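Local coordinates for uncharacterized protein (Bacteroides ovatus, PDB 4E6F) that is of unknown function but belongs to the DUF4468 family, whose domain has a TBP-like fold, at residues A[95-100]-A[110-115]; A[56-61]-A[76-81]; A[44-49]-A[71-76]; A[16-21]-A[129-134]. All coordinates share one frame; numbering follows the deposited sequence.

Contact 1: residues A[95-100]-A[110-115]; sequences VNYQIT and VELEKI. With EDO (1,2-ethanediol), chain E.
Four backbone hydrogen bonds join Q98 to E113 and T100 to E111. A beta bulge then shifts the register: Q98 pairs with E113, but Y97 lies nearest I115 by CA, leaving K114 (phi 53°) as the inserted residue. On the apolar face L112 crosses Y97 obliquely, its CD1 bump filling the corner where the ring joins CB, beside CG and 3.5 Å from Y97 CD1. V95 CG2 meets I115 CG2 at 3.8 Å, and I99 CG2 lies 4.1 Å from V110 CG1. Helix 149-169 packs here through F158, M162 and F163.

On the polar face Q98, CG anti to the backbone N (chi1 178°), lies alongside K114 and E113, and E113 crosses T100 obliquely. K114 NZ gives a 3.0 Å bond to Q98 OE1 from 34° above the carbonyl plane. Q98 NE2 donates at 3.0 Å to T100 OG1, close to the amide plane, and that hydroxyl donates to the anti lone pair of E113 OE2 at 2.7 Å. An alanine at Q98 would lose both amide bonds, probably leaving K114 NZ and T100 OG1 less well positioned. A 1,2-ethanediol, probably from the crystallisation liquor, bonds Y97 O through O2 (2.9 Å) and K114 O through O1 (3.1 Å). The arrangement is an antiparallel beta hairpin within the TBP-like sheet.

Contact 2: residues A[56-61]-A[76-81]; sequences NKNIDS and VGEEWI
E78, D60 and N56 have the most surface buried here. E78 runs fully extended, CG anti to the backbone N (chi1 -180°), alongside D60, which points the same way. D60 CB packs 3.6 Å from E78 OE1, while the two carboxylates, D60 OD2 and E78 OE1, stand 3.8 Å apart as like charges. A water donating to D60 OD2 at 2.5 Å and to E78 OE2 at 2.7 Å bridges them and probably eases the repulsion. The backbone of E78 is held as well: its O accepts from N58 ND2 at 2.8 Å, the donor standing 44° above the carbonyl plane, and its N donates to S61 OG.

The loop after helix 38-54 thus turns back onto strand 72-85, with a type I beta turn from N58 to S61. S61 OG is gripped by three bonds, since it also donates to N58 OD1 at 2.7 Å and accepts from N56 ND2 at 3.0 Å, in the amide plane of N56. N56 crosses E79 at about a right angle, its OD1 lying 3.3 Å from E79 CG. The polar ends of both lead on to R52 and Y97: R52 forms a salt bridge with E79 and a hydrogen bond with N56 OD1, and the Y97 hydroxyl bonds to E79 OE2 and N56 ND2.

Contact 3: residues A[44-49]-A[71-76]; sequences TMTKWM and GTIAGV
I73 carries this contact, its side chain rising from the strand into the flank of the helix. At its root, CB comes 4.1 Å from the methyl CE of M49, a selenomethionine. The chain then forks: with chi1 at -47°, CG1 lies anti to the carbonyl carbon and CG2 anti to the backbone N. CG2 meets M49 CE at 3.8 Å, the two side chains sliding past each other in opposite directions. The other branch heads for the preceding turn of the helix, where CG1 passes 3.9 Å from T46 CG2. Its tip, CD1, sits between two residues, 3.6 Å from T46 CG2 and 3.7 Å from M45 CB. An alanine at I73 would remove CG1, CG2 and CD1, probably leaving T46, M45 and the end of M49 more loosely packed.

Beyond I73, the selenium of M49 lies 3.4 Å from G75 N; a CB on G75 would stand 2.7 Å from that selenium, a clash, so this approach depends on the glycine. The T46 hydroxyl turns back to its own helix, one proton serving D43 O, the stronger partner, and Y42 O. The segment axes run almost parallel, 5° apart and 9.5 Å at closest, and helix 38-54 packs along the sheet: M49 also touches I63 of strand 62-67 and I99 and V101 of strand 90-104, while M45 and W48 pack on V166 and A169 of helix 149-169.

Contact 4: residues A[16-21]-A[129-134]; sequences GAVPEV and EWITDK
With CG1 anti to the backbone N (chi1 177°) and CG2 anti to the carbonyl carbon, V18 brings both methyls up to the carbonyl oxygen of I131. CG2 is the closer, 3.4 Å from I131 O, and CG1 lies 4.1 Å from I131 CG1, the two side chains crossing at about a right angle. E20, its CG anti to the carbonyl carbon (chi1 -67°) and its chain extended, lays its carboxylate over T132, with E20 CD 3.7 Å from T132 CG2.

Segment 16-21, leading into strand 20-21, is thus brought against the start of helix 133-136, V18 and T132 both touching V25 of strand 24-32. No direct hydrogen bond links the segments; ordered water does the work. T132 holds the N-cap position without a capping bond from its side chain. A water taking the D133 N-H lies 2.7 Å from E20 OE2, and another, bound to K134 N, donates to E20 OE2 at 2.8 Å. A carboxylate near these first helical N-H groups is likely to be electrostatically favourable. Two more waters join the D133 carboxylate to the start of 16-21, one accepting from G16 N and donating to D133 OD2 at 2.6 Å, the other linking V18 N to D133 OD1. D133 also forms salt bridges with R152 and K141.

In the fold
Starting at the N terminus, 16-21 opens contact 4, which closes only at 129-134, tying the N-terminal segment to the start of helix 133-136; the other three contacts nest inside its loop. Helix 38-54 opens contact 3 at 44-49 and the loop following it opens contact 2 at 56-61; strand 72-85 then closes them in the same order, at 71-76 and 76-81, so the two cross and share V76. Contact 1 follows in series, a short loop closed between strands 90-104 and 107-119. It touches contacts 2 and 3 through the neighbouring strand 72-85. Contact 4 lies on the opposite side of the chain's centre from contacts 2 and 3, about 25 Å from contact 3 between centres.

Contact 1: residues A[95-100]-A[110-115]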
loop_
_atom_site.group_PDB
_atom_site.type_symbol
_atom_site.label_atom_id
_atom_site.label_comp_id
_atom_site.label_asym_id
_atom_site.label_seq_id
_atom_site.Cartn_x
_atom_site.Cartn_y
_atom_site.Cartn_z
ATOM N N VAL A 95 7.455 0.254 8.308
ATOM C CA VAL A 95 7.006 -0.608 7.231
ATOM C C VAL A 95 7.948 -0.391 6.065
ATOM O O VAL A 95 8.345 0.743 5.817
ATOM C CB VAL A 95 5.512 -0.407 6.826
ATOM C CG1 VAL A 95 5.254 0.991 6.253
ATOM C CG2 VAL A 95 5.049 -1.482 5.832
ATOM N N ASN A 96 8.330 -1.472 5.382
ATOM C CA ASN A 96 9.103 -1.424 4.140
ATOM C C ASN A 96 8.260 -2.081 3.098
ATOM O O ASN A 96 7.575 -3.070 3.388
ATOM C CB ASN A 96 10.459 -2.093 4.255
ATOM C CG ASN A 96 11.453 -1.263 5.024
ATOM O OD1 ASN A 96 12.212 -0.430 4.465
ATOM N ND2 ASN A 96 11.444 -1.446 6.329
ATOM N N TYR A 97 8.278 -1.535 1.880
ATOM C CA TYR A 97 7.404 -2.085 0.845
ATOM C C TYR A 97 7.963 -1.795 -0.544
ATOM O O TYR A 97 8.874 -0.979 -0.677
ATOM C CB TYR A 97 5.980 -1.457 0.969
ATOM C CG TYR A 97 5.978 0.064 0.983
ATOM C CD1 TYR A 97 6.026 0.795 -0.209
ATOM C CD2 TYR A 97 6.028 0.770 2.185
ATOM C CE1 TYR A 97 6.071 2.189 -0.200
ATOM C CE2 TYR A 97 6.046 2.173 2.205
ATOM C CZ TYR A 97 6.069 2.873 1.007
ATOM O OH TYR A 97 6.112 4.249 1.005
ATOM N N GLN A 98 7.351 -2.393 -1.577
ATOM C CA GLN A 98 7.666 -2.069 -2.954
ATOM C C GLN A 98 6.385 -1.621 -3.632
ATOM O O GLN A 98 5.316 -2.193 -3.382
ATOM C CB GLN A 98 8.256 -3.292 -3.667
ATOM C CG GLN A 98 8.566 -3.027 -5.148
ATOM C CD GLN A 98 9.361 -4.144 -5.791
ATOM O OE1 GLN A 98 10.313 -4.676 -5.197
ATOM N NE2 GLN A 98 8.984 -4.488 -7.032
ATOM N N ILE A 99 6.483 -0.549 -4.439
ATOM C CA ILE A 99 5.364 -0.081 -5.275
ATOM C C ILE A 99 5.712 -0.514 -6.686
ATOM O O ILE A 99 6.788 -0.153 -7.166
ATOM C CB ILE A 99 5.153 1.451 -5.241
ATOM C CG1 ILE A 99 5.135 1.988 -3.810
ATOM C CG2 ILE A 99 3.849 1.823 -6.010
ATOM C CD1 ILE A 99 5.120 3.572 -3.753
ATOM N N THR A 100 4.816 -1.237 -7.360
ATOM C CA THR A 100 5.045 -1.702 -8.729
ATOM C C THR A 100 3.926 -1.161 -9.587
ATOM O O THR A 100 2.753 -1.435 -9.300
ATOM C CB THR A 100 5.115 -3.212 -8.764
ATOM O OG1 THR A 100 6.219 -3.613 -7.932
ATOM C CG2 THR A 100 5.290 -3.763 -10.208
ATOM N N VAL A 110 -1.537 -0.564 -10.215
ATOM C CA VAL A 110 -0.643 -0.193 -9.128
ATOM C C VAL A 110 -0.679 -1.316 -8.091
ATOM O O VAL A 110 -1.764 -1.701 -7.639
ATOM C CB VAL A 110 -0.985 1.177 -8.484
ATOM C CG1 VAL A 110 0.000 1.523 -7.353
ATOM C CG2 VAL A 110 -1.002 2.295 -9.539
ATOM N N GLU A 111 0.489 -1.866 -7.763
ATOM C CA GLU A 111 0.601 -2.911 -6.772
ATOM C C GLU A 111 1.478 -2.493 -5.616
ATOM O O GLU A 111 2.523 -1.858 -5.821
ATOM C CB GLU A 111 1.193 -4.189 -7.396
ATOM C CG GLU A 111 0.268 -4.790 -8.444
ATOM C CD GLU A 111 0.892 -5.913 -9.254
ATOM O OE1 GLU A 111 1.861 -5.655 -10.005
ATOM O OE2 GLU A 111 0.417 -7.061 -9.120
ATOM N N LEU A 112 1.053 -2.877 -4.392
ATOM C CA LEU A 112 1.825 -2.644 -3.179
ATOM C C LEU A 112 2.187 -4.023 -2.648
ATOM O O LEU A 112 1.296 -4.814 -2.308
ATOM C CB LEU A 112 1.029 -1.806 -2.159
ATOM C CG LEU A 112 1.726 -1.555 -0.837
ATOM C CD1 LEU A 112 2.873 -0.563 -1.005
ATOM C CD2 LEU A 112 0.743 -1.030 0.208
ATOM N N GLU A 113 3.472 -4.338 -2.657
ATOM C CA GLU A 113 3.916 -5.684 -2.309
ATOM C C GLU A 113 5.198 -5.710 -1.497
ATOM O O GLU A 113 5.744 -4.659 -1.163
ATOM C CB GLU A 113 4.107 -6.485 -3.607
ATOM C CG GLU A 113 5.072 -5.843 -4.605
ATOM C CD GLU A 113 5.308 -6.652 -5.865
ATOM O OE1 GLU A 113 5.074 -7.881 -5.845
ATOM O OE2 GLU A 113 5.701 -6.051 -6.888
ATOM N N LYS A 114 5.658 -6.936 -1.146
ATOM C CA LYS A 114 6.874 -7.155 -0.368
ATOM C C LYS A 114 6.818 -6.331 0.936
ATOM O O LYS A 114 7.780 -5.651 1.306
ATOM C CB LYS A 114 8.127 -6.826 -1.209
ATOM C CG LYS A 114 8.223 -7.700 -2.451
ATOM C CD LYS A 114 9.480 -7.334 -3.220
ATOM C CE LYS A 114 9.566 -8.068 -4.520
ATOM N NZ LYS A 114 10.816 -7.674 -5.234
ATOM N N ILE A 115 5.671 -6.401 1.608
ATOM C CA ILE A 115 5.428 -5.631 2.823
ATOM C C ILE A 115 5.989 -6.349 4.034
ATOM O O ILE A 115 5.646 -7.513 4.284
ATOM C CB ILE A 115 3.918 -5.390 2.992
ATOM C CG1 ILE A 115 3.357 -4.623 1.761
ATOM C CG2 ILE A 115 3.619 -4.651 4.344
ATOM C CD1 ILE A 115 1.858 -4.608 1.645
HETATM C C1 EDO E . 11.023 -4.063 0.807
HETATM O O1 EDO E . 9.982 -4.020 -0.159
HETATM C C2 EDO E . 11.971 -2.850 0.620
HETATM O O2 EDO E . 11.269 -1.614 0.792
#

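Contact 2: residues A[56-61]-A[76-81]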
loop_
_atom_site.group_PDB
_atom_site.type_symbol
_atom_site.label_atom_id
_atom_site.label_comp_id
_atom_site.label_asym_id
_atom_site.label_seq_id
_atom_site.Cartn_x
_atom_site.Cartn_y
_atom_site.Cartn_z
ATOM N N ASN A 56 8.547 10.549 1.851
ATOM C CA ASN A 56 8.951 9.703 2.981
ATOM C C ASN A 56 10.176 10.278 3.710
ATOM O O ASN A 56 10.408 9.946 4.870
ATOM C CB ASN A 56 9.247 8.283 2.521
ATOM C CG ASN A 56 8.033 7.531 2.019
ATOM O OD1 ASN A 56 6.892 7.990 2.151
ATOM N ND2 ASN A 56 8.250 6.316 1.481
ATOM N N LYS A 57 10.969 11.118 3.011
ATOM C CA LYS A 57 12.150 11.817 3.550
ATOM C C LYS A 57 13.174 10.845 4.181
ATOM O O LYS A 57 13.622 11.047 5.314
ATOM C CB LYS A 57 11.735 12.905 4.571
ATOM C CG LYS A 57 10.855 13.990 3.965
ATOM C CD LYS A 57 10.454 15.053 5.010
ATOM C CE LYS A 57 9.297 14.619 5.883
ATOM N NZ LYS A 57 9.004 15.621 6.944
ATOM N N ASN A 58 13.527 9.778 3.453
ATOM C CA ASN A 58 14.572 8.856 3.903
ATOM C C ASN A 58 15.268 8.233 2.698
ATOM O O ASN A 58 14.707 8.183 1.590
ATOM C CB ASN A 58 14.097 7.780 4.888
ATOM C CG ASN A 58 13.031 6.861 4.347
ATOM O OD1 ASN A 58 13.198 6.185 3.319
ATOM N ND2 ASN A 58 11.924 6.793 5.061
ATOM N N ILE A 59 16.489 7.728 2.924
ATOM C CA ILE A 59 17.299 7.128 1.868
ATOM C C ILE A 59 16.756 5.758 1.393
ATOM O O ILE A 59 17.103 5.330 0.293
ATOM C CB ILE A 59 18.786 7.051 2.310
ATOM C CG1 ILE A 59 18.977 6.123 3.539
ATOM C CG2 ILE A 59 19.327 8.479 2.572
ATOM C CD1 ILE A 59 20.491 5.791 3.876
ATOM N N ASP A 60 15.866 5.114 2.169
ATOM C CA ASP A 60 15.298 3.812 1.790
ATOM C C ASP A 60 13.991 3.962 0.990
ATOM O O ASP A 60 13.256 2.980 0.791
ATOM C CB ASP A 60 15.079 2.952 3.042
ATOM C CG ASP A 60 16.398 2.464 3.619
ATOM O OD1 ASP A 60 16.992 1.541 3.037
ATOM O OD2 ASP A 60 16.874 3.069 4.592
ATOM N N SER A 61 13.727 5.189 0.489
ATOM C CA SER A 61 12.549 5.483 -0.320
ATOM C C SER A 61 12.971 6.118 -1.632
ATOM O O SER A 61 13.484 7.242 -1.657
ATOM C CB SER A 61 11.604 6.390 0.454
ATOM O OG SER A 61 11.157 5.710 1.623
ATOM N N VAL A 76 10.921 1.510 -3.959
ATOM C CA VAL A 76 10.887 0.966 -2.609
ATOM C C VAL A 76 10.617 2.108 -1.649
ATOM O O VAL A 76 10.997 3.243 -1.915
ATOM C CB VAL A 76 12.145 0.164 -2.226
ATOM C CG1 VAL A 76 12.281 -1.050 -3.165
ATOM C CG2 VAL A 76 13.414 1.041 -2.249
ATOM N N GLY A 77 9.938 1.798 -0.561
ATOM C CA GLY A 77 9.608 2.812 0.424
ATOM C C GLY A 77 9.749 2.310 1.840
ATOM O O GLY A 77 9.673 1.102 2.114
ATOM N N GLU A 78 9.910 3.269 2.744
ATOM C CA GLU A 78 10.021 2.990 4.167
ATOM C C GLU A 78 9.317 4.113 4.898
ATOM O O GLU A 78 9.589 5.293 4.642
ATOM C CB GLU A 78 11.490 2.888 4.582
ATOM C CG GLU A 78 11.651 2.584 6.066
ATOM C CD GLU A 78 13.110 2.513 6.458
ATOM O OE1 GLU A 78 13.778 1.521 6.090
ATOM O OE2 GLU A 78 13.586 3.454 7.132
ATOM N N GLU A 79 8.381 3.754 5.775
ATOM C CA GLU A 79 7.617 4.759 6.528
ATOM C C GLU A 79 7.269 4.267 7.897
ATOM O O GLU A 79 7.320 3.060 8.150
ATOM C CB GLU A 79 6.270 5.044 5.829
ATOM C CG GLU A 79 6.331 5.757 4.496
ATOM C CD GLU A 79 4.954 5.965 3.904
ATOM O OE1 GLU A 79 4.084 6.563 4.582
ATOM O OE2 GLU A 79 4.747 5.545 2.746
ATOM N N TRP A 80 6.804 5.195 8.750
ATOM C CA TRP A 80 6.182 4.821 10.008
ATOM C C TRP A 80 4.690 4.704 9.788
ATOM O O TRP A 80 4.092 5.576 9.127
ATOM C CB TRP A 80 6.425 5.885 11.102
ATOM C CG TRP A 80 7.854 5.991 11.526
ATOM C CD1 TRP A 80 8.701 7.037 11.296
ATOM C CD2 TRP A 80 8.598 5.031 12.292
ATOM N NE1 TRP A 80 9.928 6.790 11.873
ATOM C CE2 TRP A 80 9.904 5.550 12.460
ATOM C CE3 TRP A 80 8.296 3.767 12.839
ATOM C CZ2 TRP A 80 10.902 4.863 13.169
ATOM C CZ3 TRP A 80 9.294 3.076 13.514
ATOM C CH2 TRP A 80 10.578 3.627 13.681
ATOM N N ILE A 81 4.079 3.663 10.377
ATOM C CA ILE A 81 2.627 3.501 10.446
ATOM C C ILE A 81 2.268 3.669 11.924
ATOM O O ILE A 81 2.752 2.889 12.744
ATOM C CB ILE A 81 2.113 2.170 9.858
ATOM C CG1 ILE A 81 2.231 2.169 8.307
ATOM C CG2 ILE A 81 0.646 1.939 10.279
ATOM C CD1 ILE A 81 1.886 0.814 7.712
HETATM O O HOH W 1 8.900 8.077 5.996
HETATM O O HOH W 2 15.612 4.806 5.894
HETATM O O HOH W 3 16.088 0.523 6.812
#

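Contact 3: residues A[44-49]-A[71-76]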
loop_
_atom_site.group_PDB
_atom_site.type_symbol
_atom_site.label_atom_id
_atom_site.label_comp_id
_atom_site.label_asym_id
_atom_site.label_seq_id
_atom_site.Cartn_x
_atom_site.Cartn_y
_atom_site.Cartn_z
ATOM N N THR A 44 3.089 10.285 -16.035
ATOM C CA THR A 44 2.338 10.727 -14.854
ATOM C C THR A 44 2.743 9.917 -13.630
ATOM O O THR A 44 2.875 10.459 -12.524
ATOM C CB THR A 44 0.822 10.585 -15.112
ATOM O OG1 THR A 44 0.476 11.364 -16.258
ATOM C CG2 THR A 44 -0.028 11.017 -13.922
HETATM N N MSE A 45 2.912 8.604 -13.836
HETATM C CA MSE A 45 3.238 7.674 -12.750
HETATM C C MSE A 45 4.696 7.813 -12.266
HETATM O O MSE A 45 4.942 7.666 -11.055
HETATM C CB MSE A 45 2.895 6.251 -13.161
HETATM C CG MSE A 45 1.371 6.021 -13.175
HETATM SE SE MSE A 45 0.637 6.075 -11.314
HETATM C CE MSE A 45 0.020 7.958 -11.220
ATOM N N THR A 46 5.655 8.130 -13.177
ATOM C CA THR A 46 7.034 8.319 -12.701
ATOM C C THR A 46 7.079 9.573 -11.824
ATOM O O THR A 46 7.691 9.525 -10.743
ATOM C CB THR A 46 8.067 8.367 -13.835
ATOM O OG1 THR A 46 7.681 9.344 -14.787
ATOM C CG2 THR A 46 8.281 7.022 -14.501
ATOM N N LYS A 47 6.414 10.679 -12.252
ATOM C CA LYS A 47 6.387 11.904 -11.458
ATOM C C LYS A 47 5.676 11.648 -10.130
ATOM O O LYS A 47 6.163 12.062 -9.079
ATOM C CB LYS A 47 5.709 13.051 -12.230
ATOM C CG LYS A 47 6.589 13.655 -13.315
ATOM N N TRP A 48 4.542 10.943 -10.162
ATOM C CA TRP A 48 3.823 10.658 -8.922
ATOM C C TRP A 48 4.691 9.831 -7.965
ATOM O O TRP A 48 4.827 10.189 -6.784
ATOM C CB TRP A 48 2.498 9.921 -9.182
ATOM C CG TRP A 48 1.908 9.371 -7.912
ATOM C CD1 TRP A 48 1.286 10.082 -6.928
ATOM C CD2 TRP A 48 2.057 8.031 -7.410
ATOM N NE1 TRP A 48 1.032 9.275 -5.845
ATOM C CE2 TRP A 48 1.490 8.005 -6.116
ATOM C CE3 TRP A 48 2.588 6.841 -7.945
ATOM C CZ2 TRP A 48 1.454 6.846 -5.336
ATOM C CZ3 TRP A 48 2.562 5.687 -7.167
ATOM C CH2 TRP A 48 2.026 5.703 -5.869
HETATM N N MSE A 49 5.251 8.719 -8.458
HETATM C CA MSE A 49 6.008 7.869 -7.555
HETATM C C MSE A 49 7.244 8.586 -7.019
HETATM O O MSE A 49 7.579 8.429 -5.850
HETATM C CB MSE A 49 6.401 6.538 -8.197
HETATM C CG MSE A 49 6.797 5.544 -7.110
HETATM SE SE MSE A 49 7.620 3.934 -7.792
HETATM C CE MSE A 49 6.087 3.243 -8.746
ATOM N N GLY A 71 6.556 0.215 -19.990
ATOM C CA GLY A 71 5.733 1.030 -19.105
ATOM C C GLY A 71 5.719 0.523 -17.672
ATOM O O GLY A 71 4.709 0.692 -16.984
ATOM N N THR A 72 6.843 -0.080 -17.197
ATOM C CA THR A 72 6.924 -0.602 -15.828
ATOM C C THR A 72 7.806 0.284 -14.963
ATOM O O THR A 72 8.842 0.789 -15.423
ATOM C CB THR A 72 7.400 -2.069 -15.763
ATOM O OG1 THR A 72 8.560 -2.267 -16.572
ATOM C CG2 THR A 72 6.302 -3.065 -16.139
ATOM N N ILE A 73 7.376 0.496 -13.714
ATOM C CA ILE A 73 8.103 1.324 -12.757
ATOM C C ILE A 73 8.063 0.630 -11.422
ATOM O O ILE A 73 6.984 0.157 -11.026
ATOM C CB ILE A 73 7.447 2.730 -12.625
ATOM C CG1 ILE A 73 7.121 3.361 -13.992
ATOM C CG2 ILE A 73 8.304 3.678 -11.754
ATOM C CD1 ILE A 73 5.965 4.373 -13.873
ATOM N N ALA A 74 9.176 0.598 -10.705
ATOM C CA ALA A 74 9.122 0.064 -9.351
ATOM C C ALA A 74 9.929 0.932 -8.421
ATOM O O ALA A 74 11.006 1.417 -8.780
ATOM C CB ALA A 74 9.617 -1.370 -9.284
ATOM N N GLY A 75 9.414 1.087 -7.211
ATOM C CA GLY A 75 10.120 1.847 -6.192
ATOM C C GLY A 75 10.044 1.133 -4.871
ATOM O O GLY A 75 9.210 0.230 -4.686
ATOM N N VAL A 76 10.921 1.510 -3.959
ATOM C CA VAL A 76 10.887 0.966 -2.609
ATOM C C VAL A 76 10.617 2.108 -1.649
ATOM O O VAL A 76 10.997 3.243 -1.915
ATOM C CB VAL A 76 12.145 0.164 -2.226
ATOM C CG1 VAL A 76 12.281 -1.050 -3.165
ATOM C CG2 VAL A 76 13.414 1.041 -2.249
#

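Contact 4: residues A[16-21]-A[129-134]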
loop_
_atom_site.group_PDB
_atom_site.type_symbol
_atom_site.label_atom_id
_atom_site.label_comp_id
_atom_site.label_asym_id
_atom_site.label_seq_id
_atom_site.Cartn_x
_atom_site.Cartn_y
_atom_site.Cartn_z
ATOM N N GLY A 16 -11.517 -10.460 1.506
ATOM C CA GLY A 16 -10.900 -9.785 0.362
ATOM C C GLY A 16 -10.079 -8.527 0.619
ATOM O O GLY A 16 -9.496 -7.977 -0.322
ATOM N N ALA A 17 -10.024 -8.039 1.879
ATOM C CA ALA A 17 -9.292 -6.799 2.166
ATOM C C ALA A 17 -7.776 -6.945 2.009
ATOM O O ALA A 17 -7.100 -5.937 1.790
ATOM C CB ALA A 17 -9.610 -6.333 3.572
ATOM N N VAL A 18 -7.233 -8.171 2.175
ATOM C CA VAL A 18 -5.783 -8.406 2.093
ATOM C C VAL A 18 -5.551 -9.465 0.993
ATOM O O VAL A 18 -5.572 -10.671 1.273
ATOM C CB VAL A 18 -5.184 -8.836 3.465
ATOM C CG1 VAL A 18 -3.685 -9.148 3.341
ATOM C CG2 VAL A 18 -5.423 -7.764 4.532
ATOM N N PRO A 19 -5.394 -9.041 -0.272
ATOM C CA PRO A 19 -5.271 -10.026 -1.343
ATOM C C PRO A 19 -3.936 -10.735 -1.329
ATOM O O PRO A 19 -2.908 -10.160 -0.945
ATOM C CB PRO A 19 -5.421 -9.187 -2.630
ATOM C CG PRO A 19 -5.994 -7.853 -2.188
ATOM C CD PRO A 19 -5.409 -7.668 -0.807
ATOM N N GLU A 20 -3.967 -11.991 -1.778
ATOM C CA GLU A 20 -2.775 -12.820 -1.903
ATOM C C GLU A 20 -2.625 -13.243 -3.352
ATOM O O GLU A 20 -3.615 -13.602 -4.009
ATOM C CB GLU A 20 -2.845 -14.041 -0.990
ATOM C CG GLU A 20 -2.791 -13.660 0.476
ATOM C CD GLU A 20 -3.059 -14.831 1.397
ATOM O OE1 GLU A 20 -2.210 -15.753 1.446
ATOM O OE2 GLU A 20 -4.124 -14.834 2.058
ATOM N N VAL A 21 -1.390 -13.156 -3.856
ATOM C CA VAL A 21 -1.033 -13.541 -5.228
ATOM C C VAL A 21 0.194 -14.435 -5.117
ATOM O O VAL A 21 1.206 -14.003 -4.562
ATOM C CB VAL A 21 -0.780 -12.329 -6.167
ATOM C CG1 VAL A 21 -0.362 -12.811 -7.569
ATOM C CG2 VAL A 21 -1.996 -11.421 -6.248
ATOM N N GLU A 129 2.576 -13.667 7.120
ATOM C CA GLU A 129 2.416 -14.467 8.340
ATOM C C GLU A 129 1.780 -13.628 9.428
ATOM O O GLU A 129 1.794 -14.034 10.608
ATOM C CB GLU A 129 3.790 -15.023 8.828
ATOM C CG GLU A 129 4.835 -15.292 7.748
ATOM C CD GLU A 129 4.515 -16.330 6.687
ATOM O OE1 GLU A 129 3.754 -17.283 6.976
ATOM O OE2 GLU A 129 5.074 -16.214 5.573
ATOM N N TRP A 130 1.192 -12.448 9.051
ATOM C CA TRP A 130 0.701 -11.510 10.023
ATOM C C TRP A 130 -0.703 -10.916 9.738
ATOM O O TRP A 130 -1.563 -10.936 10.620
ATOM C CB TRP A 130 1.734 -10.389 10.103
ATOM C CG TRP A 130 1.862 -9.747 11.446
ATOM C CD1 TRP A 130 1.750 -8.419 11.722
ATOM C CD2 TRP A 130 2.106 -10.403 12.705
ATOM N NE1 TRP A 130 1.939 -8.197 13.067
ATOM C CE2 TRP A 130 2.151 -9.399 13.697
ATOM C CE3 TRP A 130 2.314 -11.745 13.088
ATOM C CZ2 TRP A 130 2.336 -9.693 15.061
ATOM C CZ3 TRP A 130 2.503 -12.037 14.437
ATOM C CH2 TRP A 130 2.513 -11.018 15.406
ATOM N N ILE A 131 -0.931 -10.357 8.518
ATOM C CA ILE A 131 -2.214 -9.674 8.227
ATOM C C ILE A 131 -3.124 -10.425 7.257
ATOM O O ILE A 131 -4.187 -9.920 6.916
ATOM C CB ILE A 131 -1.981 -8.220 7.719
ATOM C CG1 ILE A 131 -1.170 -8.169 6.388
ATOM C CG2 ILE A 131 -1.308 -7.386 8.811
ATOM C CD1 ILE A 131 -1.209 -6.792 5.719
ATOM N N THR A 132 -2.705 -11.593 6.787
ATOM C CA THR A 132 -3.532 -12.403 5.895
ATOM C C THR A 132 -4.755 -12.952 6.634
ATOM O O THR A 132 -4.742 -13.036 7.871
ATOM C CB THR A 132 -2.726 -13.563 5.331
ATOM O OG1 THR A 132 -2.112 -14.265 6.416
ATOM C CG2 THR A 132 -1.678 -13.100 4.315
ATOM N N ASP A 133 -5.800 -13.334 5.888
ATOM C CA ASP A 133 -7.025 -13.884 6.510
ATOM C C ASP A 133 -6.720 -15.016 7.486
ATOM O O ASP A 133 -7.326 -15.088 8.559
ATOM C CB ASP A 133 -7.977 -14.427 5.425
ATOM C CG ASP A 133 -8.619 -13.392 4.527
ATOM O OD1 ASP A 133 -8.301 -12.181 4.674
ATOM O OD2 ASP A 133 -9.466 -13.780 3.688
ATOM N N LYS A 134 -5.788 -15.913 7.104
ATOM C CA LYS A 134 -5.410 -17.090 7.890
ATOM C C LYS A 134 -5.074 -16.719 9.334
ATOM O O LYS A 134 -5.453 -17.445 10.262
ATOM C CB LYS A 134 -4.206 -17.794 7.219
ATOM C CG LYS A 134 -3.795 -19.115 7.860
ATOM C CD LYS A 134 -2.527 -19.646 7.199
ATOM C CE LYS A 134 -1.913 -20.789 7.968
ATOM N NZ LYS A 134 -0.683 -21.287 7.300
HETATM O O HOH W 4 -10.803 -13.028 1.590
HETATM O O HOH W 5 -5.379 -12.722 3.123
HETATM O O HOH W 6 -8.432 -10.899 2.233
HETATM O O HOH W 7 -4.909 -16.371 4.279
#